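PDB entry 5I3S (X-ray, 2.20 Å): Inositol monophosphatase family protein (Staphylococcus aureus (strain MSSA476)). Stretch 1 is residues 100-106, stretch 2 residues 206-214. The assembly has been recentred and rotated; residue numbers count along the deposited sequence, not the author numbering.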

# COMPACT_ATOMS: atom_id res chain seq x y z
N ILE A 100 -11.27 8.39 8.66
CA ILE A 100 -11.72 9.70 9.08
C ILE A 100 -10.55 10.31 9.87
O ILE A 100 -9.86 9.59 10.62
N SER A 101 -10.31 11.61 9.64
CA SER A 101 -9.22 12.36 10.26
C SER A 101 -9.72 13.65 10.91
O SER A 101 -10.38 14.44 10.29
N ILE A 102 -9.33 13.89 12.16
CA ILE A 102 -9.80 15.06 12.91
C ILE A 102 -8.60 15.62 13.59
O ILE A 102 -7.93 14.92 14.33
N GLY A 103 -8.30 16.88 13.29
CA GLY A 103 -7.30 17.62 14.02
C GLY A 103 -8.01 18.72 14.78
O GLY A 103 -8.95 19.36 14.27
N ILE A 104 -7.58 18.93 16.00
CA ILE A 104 -8.17 19.97 16.79
C ILE A 104 -7.10 20.90 17.22
O ILE A 104 -6.10 20.49 17.75
N TYR A 105 -7.34 22.17 16.99
CA TYR A 105 -6.36 23.23 17.24
C TYR A 105 -7.01 24.29 18.13
O TYR A 105 -8.17 24.61 17.93
N ILE A 106 -6.25 24.81 19.10
CA ILE A 106 -6.73 25.94 19.94
C ILE A 106 -5.85 27.19 19.78
O ILE A 106 -4.64 27.13 19.99
N PRO A 206 -5.34 20.87 4.42
CA PRO A 206 -5.12 20.84 5.86
C PRO A 206 -5.81 19.68 6.57
O PRO A 206 -5.24 19.11 7.53
N TRP A 207 -7.01 19.35 6.10
CA TRP A 207 -7.79 18.24 6.65
C TRP A 207 -7.21 16.85 6.35
O TRP A 207 -7.60 15.88 7.00
N ASP A 208 -6.28 16.74 5.41
CA ASP A 208 -5.57 15.48 5.21
C ASP A 208 -4.32 15.30 6.13
O ASP A 208 -3.93 14.17 6.42
N PHE A 209 -3.72 16.38 6.62
CA PHE A 209 -2.58 16.22 7.48
C PHE A 209 -2.76 16.60 8.92
O PHE A 209 -1.95 16.19 9.74
N ALA A 210 -3.81 17.36 9.24
CA ALA A 210 -3.94 17.90 10.60
C ALA A 210 -3.93 16.85 11.69
O ALA A 210 -3.18 16.98 12.64
N GLY A 211 -4.76 15.82 11.57
CA GLY A 211 -4.79 14.74 12.60
C GLY A 211 -3.51 13.98 12.62
O GLY A 211 -2.90 13.82 13.68
N GLY A 212 -3.06 13.52 11.44
CA GLY A 212 -1.86 12.74 11.38
C GLY A 212 -0.63 13.40 11.99
O GLY A 212 0.24 12.72 12.58
N LEU A 213 -0.54 14.72 11.79
CA LEU A 213 0.61 15.52 12.22
C LEU A 213 0.82 15.51 13.74
O LEU A 213 1.96 15.46 14.20
N VAL A 214 -0.27 15.50 14.50
CA VAL A 214 -0.18 15.53 15.98
C VAL A 214 0.42 14.22 16.47
O VAL A 214 1.29 14.20 17.36

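The strand 100-106 packs against the helix 206-214 in the inositol monophosphatase family protein. Touching residues are at least 105 positions apart in the one chain; the two elements cross at 73°, their axes approaching to 5.8 Å. So close an approach depends on glycine: Gly 103 CA and Gly 211 CA are 4.1 Å apart, the nearest pair of CA atoms across the two stretches, and 297 Å² of surface, both sides summed, is buried between them.

Two glycines let the backbones meet. A CB on Gly 103 would point toward the helix and lie 2.7 Å from Ala 210 CB, a clash. One on Gly 211 would point toward the strand, 2.8 Å from Ser 101 OG, again a clash, and a tight 3.0 Å from Ile 102 O. With neither present, backbone meets backbone: Ile 102 O reaches to 3.6 Å from Gly 211 CA, and Gly 103 CA sits 4.0 Å from Gly 211 N. A CB on Gly 212 would point sideways and meet nothing of the strand within 5.5 Å.

Apolar contacts gather around Ala 210. It points toward the strand, and its methyl packs over the bare glycine, with Ala 210 CB 4.1 Å from Gly 103 CA. The same methyl meets the ring of Tyr 105 obliquely, Tyr 105 CE2 lying 4.2 Å from Ala 210 CB. Tyr 105 (chi1 m, -83°) leaves its strand sideways, but its end comes nearer the helix, so that Tyr 105 OH stands 4.4 Å from Leu 213 CD2. Leu 213 points toward the strand with chi1 between wells at -130° and chi2 p. Val 214 (chi1 t) also points toward it but stays beyond contact distance. On the strand, Ile 102 and Ile 104, both m then t, point away, as expected of the alternation along a strand. Trp 207 (chi1 p) starts sideways and its indole leads away; its backbone O, rather than its ring, serves this contact.

Polar contacts run through water, for no direct hydrogen bond joins the two stretches. Ser 101 (chi1 t) points toward the helix, yet Ser 101 OG remains 3.7 Å from Trp 207 O and 3.8 Å from Gly 211 N, and two waters make the connection. Water 1 donates to Ser 101 OG (2.7 Å from the water O) and to Asp 208 O (2.8 Å from the water O), and accepts from Gly 212 N (2.8 Å from the water O). Water 2 accepts from Ser 101 OG (2.7 Å from its O), donates to Trp 207 O (2.8 Å from its O) and takes a weak bond from Gly 211 N (3.4 Å from its O). The serine hydroxyl thus gives its proton to water 2 and receives one from water 1. The helix is kinked here: the N atoms of Gly 211 and Gly 212 have no bond to the preceding turn, and the waters bridge them instead to the carbonyls of Trp 207 and Asp 208, tying the kink to Ser 101.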

# COMPACT_ATOMS: atom_id res chain seq x y z
CB ILE A 100 -12.95 9.66 10.00
CG1 ILE A 100 -14.05 8.75 9.46
CG2 ILE A 100 -13.48 11.08 10.23
CD1 ILE A 100 -15.05 8.30 10.53
CB SER A 101 -8.19 12.76 9.20
OG SER A 101 -7.04 13.41 9.76
CB ILE A 102 -10.86 14.68 13.99
CG1 ILE A 102 -12.22 14.45 13.32
CG2 ILE A 102 -11.00 15.74 15.06
CD1 ILE A 102 -13.31 13.92 14.23
CB ILE A 104 -8.88 19.41 18.01
CG1 ILE A 104 -10.05 18.56 17.52
CG2 ILE A 104 -9.34 20.57 18.94
CD1 ILE A 104 -10.75 17.84 18.66
CB TYR A 105 -5.91 23.84 15.91
CG TYR A 105 -4.80 23.08 15.16
CD1 TYR A 105 -3.61 23.72 14.86
CD2 TYR A 105 -4.96 21.75 14.71
CE1 TYR A 105 -2.58 23.08 14.16
CE2 TYR A 105 -3.94 21.08 14.01
CZ TYR A 105 -2.73 21.75 13.74
OH TYR A 105 -1.65 21.19 13.04
CB ILE A 106 -6.85 25.56 21.45
CG1 ILE A 106 -7.70 24.29 21.64
CG2 ILE A 106 -7.46 26.70 22.25
CD1 ILE A 106 -7.33 23.51 22.89
CB PRO A 206 -5.68 22.16 6.36
CG PRO A 206 -6.10 22.98 5.18
CD PRO A 206 -5.83 22.18 3.94
CB TRP A 207 -9.27 18.31 6.20
CG TRP A 207 -9.50 18.45 4.73
CD1 TRP A 207 -9.45 17.48 3.80
CD2 TRP A 207 -9.83 19.66 4.02
NE1 TRP A 207 -9.73 17.99 2.54
CE2 TRP A 207 -9.97 19.33 2.66
CE3 TRP A 207 -10.02 20.99 4.41
CZ2 TRP A 207 -10.29 20.28 1.68
CZ3 TRP A 207 -10.34 21.94 3.44
CH2 TRP A 207 -10.48 21.57 2.09
CB ASP A 208 -5.18 15.30 3.76
CG ASP A 208 -6.39 15.26 2.82
OD1 ASP A 208 -6.31 15.97 1.80
OD2 ASP A 208 -7.41 14.60 3.11
CB PHE A 209 -1.34 16.89 6.92
CG PHE A 209 -1.50 18.35 6.65
CD1 PHE A 209 -1.46 19.27 7.68
CD2 PHE A 209 -1.65 18.80 5.34
CE1 PHE A 209 -1.54 20.62 7.41
CE2 PHE A 209 -1.76 20.15 5.06
CZ PHE A 209 -1.68 21.05 6.11
CB ALA A 210 -5.19 18.76 10.71
CB LEU A 213 0.46 16.94 11.74
CG LEU A 213 1.67 17.49 11.03
CD1 LEU A 213 2.15 16.65 9.83
CD2 LEU A 213 1.27 18.90 10.59
CB VAL A 214 -1.57 15.80 16.63
CG1 VAL A 214 -1.51 15.82 18.16
CG2 VAL A 214 -2.15 17.12 16.11
O HOH W 1 -4.43 13.52 9.05
O HOH W 2 -7.61 16.10 9.77